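Local coordinates for protein motility-associated killing factor MakB (Vibrio cholerae serotype O1, PDB 6W1W) that probably acts as one component of a three-part cytotoxin resembling the alpha-pore-forming toxins, a family whose members assemble on target membranes, at residues 198-203 and 346-351; 209-214 and 257-262. All blocks are in the same frame, centred on the assembly; numbering follows the deposited sequence.

How the contacts relate
Both contacts are anchored in one mixed beta sheet that lies against the long helices of this largely helical chain. Contact 1 ties strand 193-203 to the turn between strands 338-346 and 351-354, while contact 2 lays helix 251-270 on the adjoining strand 209-220. Their centres are about 9 Å apart, and contact 2 is nested in sequence inside the loop that contact 1 closes. The two strands meet directly: Ile199 N lies 3.1 Å from Phe214 O, a probable hydrogen bond, and the Tyr201 ring packs against Phe214. Contact 1 thus joins strands within the sheet, and contact 2 fastens that sheet to the helices.

Contact 1. Residues 198-203 and 346-351; sequences TISYGV and NTLNNT
Ser200 and Asn346 form a parallel beta bridge with CA atoms 5.0 Å apart, at the point where strand 338-346 ends and the chain starts to turn. Thr347, the next residue, reaches back to Ser200 O through two donors: its backbone N at 3.2 Å, with an N-H...O angle of 161°, and its hydroxyl OG1, 3.3 Å from that same Ser200 O. Both come from one face of the carbonyl plane. The torsion chi1 of 73° sets Thr347 OG1 between its own N and carbonyl carbon, on the side of this acceptor, and leaves CG2 to meet Ile199 CG2 at 3.9 Å. A threonine suits this place because one branch bonds while the other packs. Its OG1 also comes near Tyr201, 3.5 Å from CA, and the two side chains cross obliquely.

The side chains of Ser200 and Asn346 emerge on the same face of the sheet, where Ser200 OG lies beside the Asn346 amide, 3.6 Å from OD1, a polar contact rather than a hydrogen bond. Asn346 OD1 is held within the turn instead, receiving Asn349 ND2 at 3.2 Å from above its carbonyl plane, and a weak bond from Leu348 N. Leu348 extends CD2 across the backbone of 201-202, 3.9 Å from Gly202 CA, where the glycine has no side chain of its own. Thr347, whose side chain points to the side opposite Ser200 and Asn346, is touched by Leu170 of helix 157-176 and Leu239 of helix 233-245.

Asn346 pairs with Thr351 to close the turn, and Asn350 adopts a left-handed backbone conformation. With Asn350 and Thr351 both opposite Asn346, the arrangement is a G1 beta bulge at the hairpin joining strands 338-346 and 351-354, docked against neighbouring strand 193-203.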
loop_
_atom_site.group_PDB
_atom_site.type_symbol
_atom_site.label_atom_id
_atom_site.label_comp_id
_atom_site.label_asym_id
_atom_site.label_seq_id
_atom_site.Cartn_x
_atom_site.Cartn_y
_atom_site.Cartn_z
ATOM N N THR A 198 11.452 7.204 -10.563
ATOM C CA THR A 198 11.904 6.264 -11.577
ATOM C C THR A 198 13.398 6.009 -11.404
ATOM O O THR A 198 14.197 6.952 -11.400
ATOM C CB THR A 198 11.622 6.815 -12.970
ATOM O OG1 THR A 198 10.250 7.217 -13.058
ATOM C CG2 THR A 198 11.924 5.763 -14.025
ATOM N N ILE A 199 13.774 4.744 -11.252
ATOM C CA ILE A 199 15.168 4.312 -11.301
ATOM C C ILE A 199 15.365 3.568 -12.614
ATOM O O ILE A 199 14.671 2.579 -12.883
ATOM C CB ILE A 199 15.536 3.413 -10.111
ATOM C CG1 ILE A 199 15.089 4.038 -8.794
ATOM C CG2 ILE A 199 17.031 3.138 -10.093
ATOM C CD1 ILE A 199 15.333 3.138 -7.599
ATOM N N SER A 200 16.313 4.029 -13.427
ATOM C CA SER A 200 16.499 3.496 -14.773
ATOM C C SER A 200 17.872 2.847 -14.874
ATOM O O SER A 200 18.895 3.539 -14.885
ATOM C CB SER A 200 16.333 4.590 -15.829
ATOM O OG SER A 200 17.583 5.101 -16.248
ATOM N N TYR A 201 17.887 1.524 -14.962
ATOM C CA TYR A 201 19.115 0.760 -15.080
ATOM C C TYR A 201 19.461 0.570 -16.552
ATOM O O TYR A 201 18.658 0.844 -17.450
ATOM C CB TYR A 201 18.974 -0.593 -14.378
ATOM C CG TYR A 201 18.516 -0.478 -12.939
ATOM C CD1 TYR A 201 17.161 -0.392 -12.620
ATOM C CD2 TYR A 201 19.432 -0.446 -11.902
ATOM C CE1 TYR A 201 16.736 -0.276 -11.302
ATOM C CE2 TYR A 201 19.020 -0.329 -10.586
ATOM C CZ TYR A 201 17.674 -0.245 -10.287
ATOM O OH TYR A 201 17.276 -0.128 -8.971
ATOM N N GLY A 202 20.681 0.092 -16.789
ATOM C CA GLY A 202 21.180 -0.138 -18.133
ATOM C C GLY A 202 22.363 -1.080 -18.093
ATOM O O GLY A 202 22.907 -1.387 -17.032
ATOM N N VAL A 203 22.760 -1.543 -19.276
ATOM C CA VAL A 203 23.863 -2.485 -19.429
ATOM C C VAL A 203 24.921 -1.835 -20.310
ATOM O O VAL A 203 24.601 -1.305 -21.380
ATOM C CB VAL A 203 23.385 -3.827 -20.016
ATOM C CG1 VAL A 203 22.385 -3.589 -21.142
ATOM C CG2 VAL A 203 24.570 -4.649 -20.515
ATOM N N ASN A 346 18.947 8.053 -12.772
ATOM C CA ASN A 346 19.558 7.398 -13.928
ATOM C C ASN A 346 20.909 6.811 -13.515
ATOM O O ASN A 346 21.880 7.550 -13.328
ATOM C CB ASN A 346 19.709 8.405 -15.067
ATOM C CG ASN A 346 20.155 7.768 -16.375
ATOM O OD1 ASN A 346 20.830 6.739 -16.390
ATOM N ND2 ASN A 346 19.784 8.397 -17.490
ATOM N N THR A 347 20.983 5.481 -13.402
ATOM C CA THR A 347 22.186 4.839 -12.881
ATOM C C THR A 347 23.267 4.609 -13.930
ATOM O O THR A 347 24.427 4.392 -13.560
ATOM C CB THR A 347 21.848 3.496 -12.221
ATOM O OG1 THR A 347 21.529 2.528 -13.227
ATOM C CG2 THR A 347 20.674 3.647 -11.263
ATOM N N LEU A 348 22.934 4.634 -15.218
ATOM C CA LEU A 348 23.985 4.555 -16.225
ATOM C C LEU A 348 24.641 5.907 -16.484
ATOM O O LEU A 348 25.554 5.989 -17.313
ATOM C CB LEU A 348 23.444 3.956 -17.535
ATOM C CG LEU A 348 22.271 4.595 -18.284
ATOM C CD1 LEU A 348 22.651 4.870 -19.732
ATOM C CD2 LEU A 348 21.028 3.712 -18.223
ATOM N N ASN A 349 24.207 6.961 -15.784
ATOM C CA ASN A 349 24.829 8.276 -15.865
ATOM C C ASN A 349 25.181 8.862 -14.505
ATOM O O ASN A 349 25.782 9.941 -14.456
ATOM C CB ASN A 349 23.910 9.263 -16.606
ATOM C CG ASN A 349 23.783 8.948 -18.083
ATOM O OD1 ASN A 349 24.610 9.368 -18.892
ATOM N ND2 ASN A 349 22.738 8.215 -18.444
ATOM N N ASN A 350 24.826 8.190 -13.407
ATOM C CA ASN A 350 24.940 8.717 -12.044
ATOM C C ASN A 350 24.232 10.057 -11.873
ATOM O O ASN A 350 24.554 10.820 -10.962
ATOM C CB ASN A 350 26.400 8.839 -11.604
ATOM C CG ASN A 350 26.936 7.558 -10.997
ATOM O OD1 ASN A 350 26.175 6.649 -10.655
ATOM N ND2 ASN A 350 28.253 7.487 -10.842
ATOM N N THR A 351 23.255 10.348 -12.726
ATOM C CA THR A 351 22.533 11.611 -12.708
ATOM C C THR A 351 21.195 11.451 -11.992
ATOM O O THR A 351 20.599 10.373 -11.986
ATOM C CB THR A 351 22.308 12.124 -14.133
ATOM O OG1 THR A 351 21.673 11.104 -14.912
ATOM C CG2 THR A 351 23.631 12.461 -14.781
#

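Contact 2. Residues 209-214 and 257-262; sequences VPFLSF and AITKAI
Leu212 presses its forked end against helix 251-270, with CD1 3.6 Å from Ile262 CG1 and CD2 almost as near to that carbon. CD1 also fits among Ile262, Ile258 and Thr259, touching the CG2 methyls of the latter two, so that one leucine tip occupies the hollow between successive turns of the helix. Leu212 slides past Ile258 and past Ile262, each time in the opposite direction to its partner. With Leu212 CG anti to the backbone N (chi1 -167°), the branch point is carried out from the strand toward the helix. Branched aliphatic residues suit such a joint because their methyls fill the uneven gaps.

An aromatic ring packs at each end of the row. Phe214 meets Ile262 tip to tip: Ile262 CD1 approaches ring atom CE1 at 3.6 Å, while Ile262 CG2 sits over the ring face in a CH-pi contact, 4.3 Å from the centroid of the Phe214 ring and displaced toward the rim. Phe211 behaves differently, presenting its edge to Thr259, whose CG2 lies in the ring plane, 4.0 Å from Phe211 CE1. Thr259 can turn its methyl to the sheet while its hydroxyl stays bonded to the helix backbone, at Ala255 O and Ala256 O.

Strand and helix run nearly parallel, 6° between segment directions and 9.9 Å between axes. Tyr201 of adjacent strand 193-203 packs beside Ile258 and Ile262, Leu48 and Trp47 of helix 46-66 touch Phe211 and Thr259 respectively, and Ile167 of helix 157-176 reaches Ile258, embedding the contact between sheet and helical bundle.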
loop_
_atom_site.group_PDB
_atom_site.type_symbol
_atom_site.label_atom_id
_atom_site.label_comp_id
_atom_site.label_asym_id
_atom_site.label_seq_id
_atom_site.Cartn_x
_atom_site.Cartn_y
_atom_site.Cartn_z
ATOM N N VAL A 209 23.844 1.476 -22.727
ATOM C CA VAL A 209 22.600 1.172 -23.443
ATOM C C VAL A 209 21.459 1.030 -22.439
ATOM O O VAL A 209 21.587 0.253 -21.479
ATOM C CB VAL A 209 22.736 -0.105 -24.296
ATOM C CG1 VAL A 209 21.366 -0.581 -24.767
ATOM C CG2 VAL A 209 23.655 0.119 -25.500
ATOM N N PRO A 210 20.337 1.736 -22.609
ATOM C CA PRO A 210 19.224 1.593 -21.658
ATOM C C PRO A 210 18.613 0.201 -21.722
ATOM O O PRO A 210 18.740 -0.524 -22.711
ATOM C CB PRO A 210 18.219 2.660 -22.105
ATOM C CG PRO A 210 18.545 2.917 -23.530
ATOM C CD PRO A 210 20.041 2.741 -23.651
ATOM N N PHE A 211 17.934 -0.173 -20.638
ATOM C CA PHE A 211 17.480 -1.549 -20.490
ATOM C C PHE A 211 16.196 -1.633 -19.678
ATOM O O PHE A 211 15.105 -1.762 -20.243
ATOM C CB PHE A 211 18.594 -2.383 -19.851
ATOM C CG PHE A 211 18.217 -3.808 -19.573
ATOM C CD1 PHE A 211 17.943 -4.225 -18.280
ATOM C CD2 PHE A 211 18.158 -4.736 -20.593
ATOM C CE1 PHE A 211 17.604 -5.532 -18.014
ATOM C CE2 PHE A 211 17.816 -6.048 -20.331
ATOM C CZ PHE A 211 17.541 -6.445 -19.039
ATOM N N LEU A 212 16.312 -1.558 -18.357
ATOM C CA LEU A 212 15.180 -1.693 -17.452
ATOM C C LEU A 212 14.942 -0.366 -16.746
ATOM O O LEU A 212 15.879 0.408 -16.527
ATOM C CB LEU A 212 15.434 -2.796 -16.419
ATOM C CG LEU A 212 14.312 -3.346 -15.534
ATOM C CD1 LEU A 212 14.667 -4.761 -15.120
ATOM C CD2 LEU A 212 14.060 -2.490 -14.295
ATOM N N SER A 213 13.684 -0.114 -16.380
ATOM C CA SER A 213 13.340 1.121 -15.681
ATOM C C SER A 213 11.998 0.924 -14.991
ATOM O O SER A 213 10.961 0.915 -15.659
ATOM C CB SER A 213 13.288 2.301 -16.651
ATOM O OG SER A 213 11.953 2.646 -16.977
ATOM N N PHE A 214 12.013 0.775 -13.670
ATOM C CA PHE A 214 10.785 0.680 -12.894
ATOM C C PHE A 214 10.711 1.839 -11.909
ATOM O O PHE A 214 11.729 2.419 -11.521
ATOM C CB PHE A 214 10.679 -0.669 -12.163
ATOM C CG PHE A 214 11.418 -0.725 -10.854
ATOM C CD1 PHE A 214 12.793 -0.609 -10.811
ATOM C CD2 PHE A 214 10.735 -0.931 -9.667
ATOM C CE1 PHE A 214 13.472 -0.671 -9.609
ATOM C CE2 PHE A 214 11.411 -0.996 -8.462
ATOM C CZ PHE A 214 12.780 -0.866 -8.435
ATOM N N ALA A 257 21.694 -10.008 -13.532
ATOM C CA ALA A 257 21.783 -9.515 -12.162
ATOM C C ALA A 257 20.765 -8.411 -11.899
ATOM O O ALA A 257 20.185 -8.343 -10.808
ATOM C CB ALA A 257 23.202 -9.027 -11.881
ATOM N N ILE A 258 20.532 -7.540 -12.884
ATOM C CA ILE A 258 19.551 -6.468 -12.719
ATOM C C ILE A 258 18.163 -7.046 -12.465
ATOM O O ILE A 258 17.519 -6.737 -11.453
ATOM C CB ILE A 258 19.554 -5.540 -13.946
ATOM C CG1 ILE A 258 20.868 -4.755 -14.019
ATOM C CG2 ILE A 258 18.340 -4.608 -13.917
ATOM C CD1 ILE A 258 20.974 -3.815 -15.204
ATOM N N THR A 259 17.692 -7.910 -13.378
ATOM C CA THR A 259 16.317 -8.409 -13.322
ATOM C C THR A 259 16.052 -9.194 -12.043
ATOM O O THR A 259 14.963 -9.099 -11.465
ATOM C CB THR A 259 16.015 -9.274 -14.549
ATOM O OG1 THR A 259 16.983 -10.327 -14.653
ATOM C CG2 THR A 259 16.044 -8.438 -15.817
ATOM N N LYS A 260 17.031 -9.975 -11.585
ATOM C CA LYS A 260 16.861 -10.701 -10.330
ATOM C C LYS A 260 16.559 -9.750 -9.176
ATOM O O LYS A 260 15.722 -10.054 -8.319
ATOM C CB LYS A 260 18.106 -11.544 -10.053
ATOM C CG LYS A 260 18.477 -11.717 -8.591
ATOM C CD LYS A 260 17.534 -12.651 -7.862
ATOM C CE LYS A 260 18.152 -13.169 -6.574
ATOM N NZ LYS A 260 19.211 -14.187 -6.836
ATOM N N ALA A 261 17.198 -8.576 -9.156
ATOM C CA ALA A 261 16.975 -7.627 -8.067
ATOM C C ALA A 261 15.632 -6.915 -8.183
ATOM O O ALA A 261 15.001 -6.624 -7.161
ATOM C CB ALA A 261 18.109 -6.605 -8.019
ATOM N N ILE A 262 15.177 -6.625 -9.405
ATOM C CA ILE A 262 13.849 -6.039 -9.580
ATOM C C ILE A 262 12.771 -7.007 -9.099
ATOM O O ILE A 262 11.821 -6.611 -8.410
ATOM C CB ILE A 262 13.630 -5.634 -11.048
ATOM C CG1 ILE A 262 14.845 -4.868 -11.564
ATOM C CG2 ILE A 262 12.374 -4.785 -11.185
ATOM C CD1 ILE A 262 15.129 -3.604 -10.792
#